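Local coordinates for putative transcriptional regulator TRANSCRIPTION REGULATOR protein (Rhizobium meliloti, PDB 5NLA) that activates transcription as an AraC-like regulator that binds c-di-GMP by a PilZ-like mechanism to regulate extracellular polysaccharide production, at residues G127-G132 against E149-S154; D122-G127 against M173-L178. All coordinates share one frame; numbering follows the deposited sequence.

Contact 1 (G127-G132 against E149-S154); sequences GLFRSG and EFFFRS
Gly127 and Phe151 form an antiparallel hydrogen-bonded pair, and the segments 127-129 and 150-154 run with axes 4.7 Å apart at 159°. Gly127 N donates a hydrogen bond to Phe151 O (3.0 Å), Phe151 N donates one back to Gly127 O (2.9 Å), and Phe129 N continues the ladder to Glu149 O (3.1 Å).

The neighbouring non-hydrogen-bonded pair, Leu128 and Phe150, puts both side chains on the face beneath helix 196-211. Leu128 CG stands anti to the backbone N (chi1 177°), beside the carbonyl carbon, which brings CG near CE2 and CZ of Phe150. The CD1 methyl sits over the centre of the Phe150 ring, 3.8 Å from its centroid, a CH-pi contact. Leu128 CB meets Phe150 CE2 at 3.5 Å. Because Ala198, Leu201 and Ile205 of that helix also pack on Phe150, an alanine here would probably open a gap between sheet and helix and leave the Leu128 methyl without its ring.

The pair sits in the larger of two antiparallel sheets, consistent with the cupin-like regulatory domain of AraC relatives; a classic beta bulge at Arg130 and Ser131, facing Ala167, lies where the chain turns a corner.

On the other face, the Phe151 ring lies over the backbone of Gly127, whose CA is 3.9 Å from the ring centroid. The Arg153 guanidinium covers the opposite side of the same ring, with NH2 over its centre, while Arg153 NH1 is hydrogen-bonded to Asn190 OD1. At the rim, Phe129 CE1 approaches Phe151 CD2 (3.9 Å), each atom near the other ring's plane, with the two side chains crossing at about a right angle.

Contact 2 (D122-G127 against M173-L178); sequences DHWNVG and MPYELL
Trp124 and Met173 are an antiparallel hydrogen-bonded pair with CA atoms 5.1 Å apart: Trp124 N donates to Met173 O at 2.8 Å and Met173 N to Trp124 O at 2.9 Å. Beyond this pair segment 173-178 leaves the sheet at Pro174 and enters a short, weakly bonded helix, about 175-178.

The Trp124 indole carries most of the remaining contact. Its NE1 donates to Tyr175 O (2.9 Å) with an almost straight N-H...O angle of 175°, and the oxygen lies in the indole plane. The approach at the carbonyl is strongly bent, the C=O...NE1 angle being 110°, so the donor comes from the side of the C=O bond. This bond, with Leu178 on one face, probably helps hold the rotation of the indole. Leu178 CB lies 3.9 Å from the centroid of the five-membered ring, a CH-pi contact, and its CD1 meets CD1 and CG of Trp124. The six-membered ring and the Tyr175 ring are near parallel but slid apart; they touch chiefly through Trp124 CZ2 and Tyr175 CE1.

Met173 is bent at chi3 (-64°), and its CE packs against Trp124 O (3.6 Å) and Val126 CG2 (3.9 Å). Asp122 OD2 approaches Tyr175 CB at 3.9 Å while hydrogen-bonding His256 ND1 of helix 251-261, on which Tyr175 also packs.

Glu176 forms a salt bridge with Arg301, within the helix-turn-helix family region, so this strand-to-helix junction with its indole-to-carbonyl bond lies where the beta domain meets helices that probably belong to the DNA-binding part.

How the contacts relate
The centres of contacts 1 and 2 lie about 14 Å apart on one antiparallel sheet, and Gly127 belongs to both. Strand 124-129 is shared by both contacts: strand 150-154 flanks it on one side in contact 1, and the end of strand 166-173 flanks it on the other in contact 2. Along the chain, 122-127 comes first, followed by 127-132, 149-154 and 173-178, so contact 2 encloses contact 1. They also touch directly, with Arg153 O 2.7 Å from Asn125 N, a probable hydrogen bond, and Phe152 CZ packing on Trp124 CE3. The sheet thus runs continuously from the packing beneath helix 196-211 to the junction near helix 251-261.

Contact 1 (G127-G132 against E149-S154)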
loop_
_atom_site.group_PDB
_atom_site.type_symbol
_atom_site.label_atom_id
_atom_site.label_comp_id
_atom_site.label_asym_id
_atom_site.label_seq_id
_atom_site.Cartn_x
_atom_site.Cartn_y
_atom_site.Cartn_z
ATOM N N GLY A 127 -7.741 2.004 2.107
ATOM C CA GLY A 127 -7.788 3.049 3.129
ATOM C C GLY A 127 -9.199 3.507 3.398
ATOM O O GLY A 127 -9.916 3.852 2.466
ATOM N N LEU A 128 -9.582 3.501 4.674
ATOM C CA LEU A 128 -10.896 3.950 5.127
ATOM C C LEU A 128 -10.787 5.312 5.780
ATOM O O LEU A 128 -9.922 5.499 6.616
ATOM C CB LEU A 128 -11.417 2.989 6.185
ATOM C CG LEU A 128 -12.755 3.323 6.837
ATOM C CD1 LEU A 128 -13.869 3.316 5.799
ATOM C CD2 LEU A 128 -13.016 2.319 7.948
ATOM N N PHE A 129 -11.700 6.227 5.462
ATOM C CA PHE A 129 -11.732 7.552 6.105
ATOM C C PHE A 129 -12.768 7.571 7.225
ATOM O O PHE A 129 -13.946 7.277 6.989
ATOM C CB PHE A 129 -12.054 8.648 5.081
ATOM C CG PHE A 129 -10.882 9.037 4.218
ATOM C CD1 PHE A 129 -10.250 8.101 3.412
ATOM C CD2 PHE A 129 -10.415 10.333 4.205
ATOM C CE1 PHE A 129 -9.168 8.452 2.622
ATOM C CE2 PHE A 129 -9.334 10.691 3.425
ATOM C CZ PHE A 129 -8.708 9.752 2.629
ATOM N N ARG A 130 -12.329 7.916 8.435
ATOM C CA ARG A 130 -13.254 8.230 9.534
ATOM C C ARG A 130 -13.845 9.608 9.258
ATOM O O ARG A 130 -15.050 9.801 9.330
ATOM C CB ARG A 130 -12.553 8.239 10.900
ATOM C CG ARG A 130 -11.652 7.045 11.195
ATOM C CD ARG A 130 -12.360 5.745 10.881
ATOM N NE ARG A 130 -11.722 4.594 11.506
ATOM C CZ ARG A 130 -12.236 3.364 11.500
ATOM N NH1 ARG A 130 -13.403 3.118 10.906
ATOM N NH2 ARG A 130 -11.587 2.369 12.102
ATOM N N SER A 131 -12.964 10.556 8.957
ATOM C CA SER A 131 -13.332 11.897 8.533
ATOM C C SER A 131 -12.405 12.383 7.423
ATOM O O SER A 131 -11.304 11.892 7.278
ATOM C CB SER A 131 -13.229 12.850 9.708
ATOM O OG SER A 131 -11.889 12.927 10.157
ATOM N N GLY A 132 -12.865 13.376 6.679
ATOM C CA GLY A 132 -12.131 13.963 5.578
ATOM C C GLY A 132 -12.567 13.388 4.246
ATOM O O GLY A 132 -13.440 12.530 4.169
ATOM N N GLU A 149 -15.961 5.597 3.730
ATOM C CA GLU A 149 -15.677 4.913 2.466
ATOM C C GLU A 149 -14.213 4.528 2.386
ATOM O O GLU A 149 -13.363 5.160 3.029
ATOM C CB GLU A 149 -15.970 5.823 1.282
ATOM C CG GLU A 149 -17.344 6.447 1.266
ATOM C CD GLU A 149 -17.637 7.081 -0.073
ATOM O OE1 GLU A 149 -16.943 8.062 -0.430
ATOM O OE2 GLU A 149 -18.540 6.579 -0.777
ATOM N N PHE A 150 -13.933 3.515 1.563
ATOM C CA PHE A 150 -12.568 3.079 1.268
ATOM C C PHE A 150 -12.119 3.515 -0.111
ATOM O O PHE A 150 -12.912 3.489 -1.053
ATOM C CB PHE A 150 -12.462 1.557 1.255
ATOM C CG PHE A 150 -12.747 0.905 2.562
ATOM C CD1 PHE A 150 -14.047 0.610 2.928
ATOM C CD2 PHE A 150 -11.704 0.542 3.412
ATOM C CE1 PHE A 150 -14.310 -0.016 4.138
ATOM C CE2 PHE A 150 -11.959 -0.088 4.620
ATOM C CZ PHE A 150 -13.266 -0.361 4.991
ATOM N N PHE A 151 -10.839 3.858 -0.238
ATOM C CA PHE A 151 -10.169 3.803 -1.543
ATOM C C PHE A 151 -9.477 2.448 -1.647
ATOM O O PHE A 151 -9.049 1.880 -0.635
ATOM C CB PHE A 151 -9.175 4.970 -1.774
ATOM C CG PHE A 151 -7.909 4.904 -0.945
ATOM C CD1 PHE A 151 -6.841 4.090 -1.317
ATOM C CD2 PHE A 151 -7.770 5.686 0.199
ATOM C CE1 PHE A 151 -5.680 4.039 -0.546
ATOM C CE2 PHE A 151 -6.609 5.646 0.967
ATOM C CZ PHE A 151 -5.564 4.819 0.593
ATOM N N PHE A 152 -9.387 1.938 -2.870
ATOM C CA PHE A 152 -8.475 0.846 -3.191
ATOM C C PHE A 152 -7.502 1.291 -4.291
ATOM O O PHE A 152 -7.914 1.895 -5.282
ATOM C CB PHE A 152 -9.239 -0.406 -3.621
ATOM C CG PHE A 152 -8.388 -1.400 -4.352
ATOM C CD1 PHE A 152 -7.485 -2.206 -3.665
ATOM C CD2 PHE A 152 -8.452 -1.500 -5.738
ATOM C CE1 PHE A 152 -6.688 -3.108 -4.347
ATOM C CE2 PHE A 152 -7.654 -2.396 -6.422
ATOM C CZ PHE A 152 -6.772 -3.199 -5.726
ATOM N N ARG A 153 -6.226 0.945 -4.106
ATOM C CA ARG A 153 -5.139 1.333 -5.007
ATOM C C ARG A 153 -3.943 0.389 -4.866
ATOM O O ARG A 153 -3.555 0.045 -3.741
ATOM C CB ARG A 153 -4.643 2.753 -4.664
ATOM C CG ARG A 153 -5.284 3.875 -5.457
ATOM C CD ARG A 153 -4.437 5.134 -5.392
ATOM N NE ARG A 153 -4.289 5.620 -4.028
ATOM C CZ ARG A 153 -5.207 6.314 -3.330
ATOM N NH1 ARG A 153 -6.420 6.618 -3.827
ATOM N NH2 ARG A 153 -4.903 6.692 -2.091
ATOM N N SER A 154 -3.345 -0.007 -5.990
ATOM C CA SER A 154 -2.003 -0.571 -5.952
ATOM C C SER A 154 -0.954 0.527 -5.870
ATOM O O SER A 154 -1.072 1.574 -6.524
ATOM C CB SER A 154 -1.711 -1.388 -7.175
ATOM O OG SER A 154 -0.397 -1.905 -7.056
#

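Contact 2 (D122-G127 against M173-L178)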
loop_
_atom_site.group_PDB
_atom_site.type_symbol
_atom_site.label_atom_id
_atom_site.label_comp_id
_atom_site.label_asym_id
_atom_site.label_seq_id
_atom_site.Cartn_x
_atom_site.Cartn_y
_atom_site.Cartn_z
ATOM N N ASP A 122 5.055 -2.130 -3.660
ATOM C CA ASP A 122 3.945 -2.442 -4.568
ATOM C C ASP A 122 2.737 -3.026 -3.830
ATOM O O ASP A 122 1.930 -3.778 -4.404
ATOM C CB ASP A 122 4.418 -3.410 -5.641
ATOM C CG ASP A 122 4.931 -4.715 -5.066
ATOM O OD1 ASP A 122 5.109 -4.819 -3.831
ATOM O OD2 ASP A 122 5.171 -5.635 -5.869
ATOM N N HIS A 123 2.587 -2.644 -2.572
ATOM C CA HIS A 123 1.537 -3.181 -1.741
ATOM C C HIS A 123 0.182 -2.826 -2.362
ATOM O O HIS A 123 0.078 -1.878 -3.144
ATOM C CB HIS A 123 1.615 -2.602 -0.316
ATOM C CG HIS A 123 2.829 -3.020 0.459
ATOM N ND1 HIS A 123 4.110 -2.700 0.071
ATOM C CD2 HIS A 123 2.952 -3.710 1.619
ATOM C CE1 HIS A 123 4.971 -3.197 0.942
ATOM N NE2 HIS A 123 4.294 -3.806 1.898
ATOM N N TRP A 124 -0.837 -3.610 -2.027
ATOM C CA TRP A 124 -2.222 -3.229 -2.277
ATOM C C TRP A 124 -2.617 -2.332 -1.107
ATOM O O TRP A 124 -2.503 -2.719 0.055
ATOM C CB TRP A 124 -3.122 -4.456 -2.323
ATOM C CG TRP A 124 -2.629 -5.542 -3.221
ATOM C CD1 TRP A 124 -1.950 -6.650 -2.850
ATOM C CD2 TRP A 124 -2.781 -5.619 -4.643
ATOM N NE1 TRP A 124 -1.661 -7.415 -3.950
ATOM C CE2 TRP A 124 -2.160 -6.803 -5.063
ATOM C CE3 TRP A 124 -3.374 -4.792 -5.602
ATOM C CZ2 TRP A 124 -2.119 -7.194 -6.391
ATOM C CZ3 TRP A 124 -3.325 -5.174 -6.930
ATOM C CH2 TRP A 124 -2.707 -6.372 -7.311
ATOM N N ASN A 125 -3.044 -1.119 -1.411
ATOM C CA ASN A 125 -3.402 -0.146 -0.390
ATOM C C ASN A 125 -4.921 -0.045 -0.353
ATOM O O ASN A 125 -5.571 0.201 -1.377
ATOM C CB ASN A 125 -2.772 1.211 -0.736
ATOM C CG ASN A 125 -2.695 2.184 0.445
ATOM O OD1 ASN A 125 -2.470 3.370 0.228
ATOM N ND2 ASN A 125 -2.855 1.704 1.668
ATOM N N VAL A 126 -5.480 -0.283 0.822
ATOM C CA VAL A 126 -6.890 -0.008 1.076
ATOM C C VAL A 126 -6.955 0.944 2.244
ATOM O O VAL A 126 -6.281 0.729 3.252
ATOM C CB VAL A 126 -7.646 -1.294 1.384
ATOM C CG1 VAL A 126 -8.976 -1.004 2.061
ATOM C CG2 VAL A 126 -7.845 -2.072 0.092
ATOM N N GLY A 127 -7.741 2.004 2.107
ATOM C CA GLY A 127 -7.788 3.049 3.129
ATOM C C GLY A 127 -9.199 3.507 3.398
ATOM O O GLY A 127 -9.916 3.852 2.466
ATOM N N MET A 173 -1.112 -4.338 2.071
ATOM C CA MET A 173 -1.059 -5.795 1.933
ATOM C C MET A 173 0.025 -6.132 0.891
ATOM O O MET A 173 -0.008 -5.585 -0.221
ATOM C CB MET A 173 -2.432 -6.328 1.482
ATOM C CG MET A 173 -3.519 -6.306 2.570
ATOM S SD MET A 173 -5.238 -6.361 2.008
ATOM C CE MET A 173 -5.247 -4.812 1.141
ATOM N N PRO A 174 0.996 -7.011 1.238
ATOM C CA PRO A 174 2.061 -7.333 0.277
ATOM C C PRO A 174 1.524 -8.033 -0.969
ATOM O O PRO A 174 0.576 -8.808 -0.858
ATOM C CB PRO A 174 2.979 -8.278 1.052
ATOM C CG PRO A 174 2.567 -8.191 2.473
ATOM C CD PRO A 174 1.142 -7.775 2.490
ATOM N N TYR A 175 2.142 -7.773 -2.127
ATOM C CA TYR A 175 1.623 -8.230 -3.429
ATOM C C TYR A 175 0.981 -9.608 -3.392
ATOM O O TYR A 175 -0.110 -9.813 -3.916
ATOM C CB TYR A 175 2.719 -8.276 -4.510
ATOM C CG TYR A 175 2.126 -8.524 -5.879
ATOM C CD1 TYR A 175 1.437 -7.513 -6.530
ATOM C CD2 TYR A 175 2.200 -9.766 -6.494
ATOM C CE1 TYR A 175 0.853 -7.714 -7.761
ATOM C CE2 TYR A 175 1.613 -9.975 -7.734
ATOM C CZ TYR A 175 0.934 -8.935 -8.360
ATOM O OH TYR A 175 0.332 -9.077 -9.590
ATOM N N GLU A 176 1.686 -10.539 -2.770
ATOM C CA GLU A 176 1.329 -11.939 -2.813
ATOM C C GLU A 176 0.038 -12.278 -2.074
ATOM O O GLU A 176 -0.660 -13.214 -2.463
ATOM C CB GLU A 176 2.485 -12.757 -2.261
ATOM C CG GLU A 176 2.322 -14.251 -2.428
ATOM C CD GLU A 176 2.202 -14.730 -3.874
ATOM O OE1 GLU A 176 2.794 -14.095 -4.784
ATOM O OE2 GLU A 176 1.520 -15.760 -4.091
ATOM N N LEU A 177 -0.285 -11.514 -1.035
ATOM C CA LEU A 177 -1.533 -11.710 -0.284
ATOM C C LEU A 177 -2.754 -11.814 -1.203
ATOM O O LEU A 177 -3.607 -12.686 -1.019
ATOM C CB LEU A 177 -1.746 -10.574 0.733
ATOM C CG LEU A 177 -2.170 -10.987 2.143
ATOM C CD1 LEU A 177 -3.475 -11.765 2.121
ATOM C CD2 LEU A 177 -1.073 -11.801 2.832
ATOM N N LEU A 178 -2.803 -10.934 -2.198
ATOM C CA LEU A 178 -3.933 -10.828 -3.112
ATOM C C LEU A 178 -3.594 -11.172 -4.571
ATOM O O LEU A 178 -4.436 -10.996 -5.451
ATOM C CB LEU A 178 -4.512 -9.407 -3.042
ATOM C CG LEU A 178 -4.971 -8.885 -1.671
ATOM C CD1 LEU A 178 -5.101 -7.364 -1.637
ATOM C CD2 LEU A 178 -6.290 -9.533 -1.286
#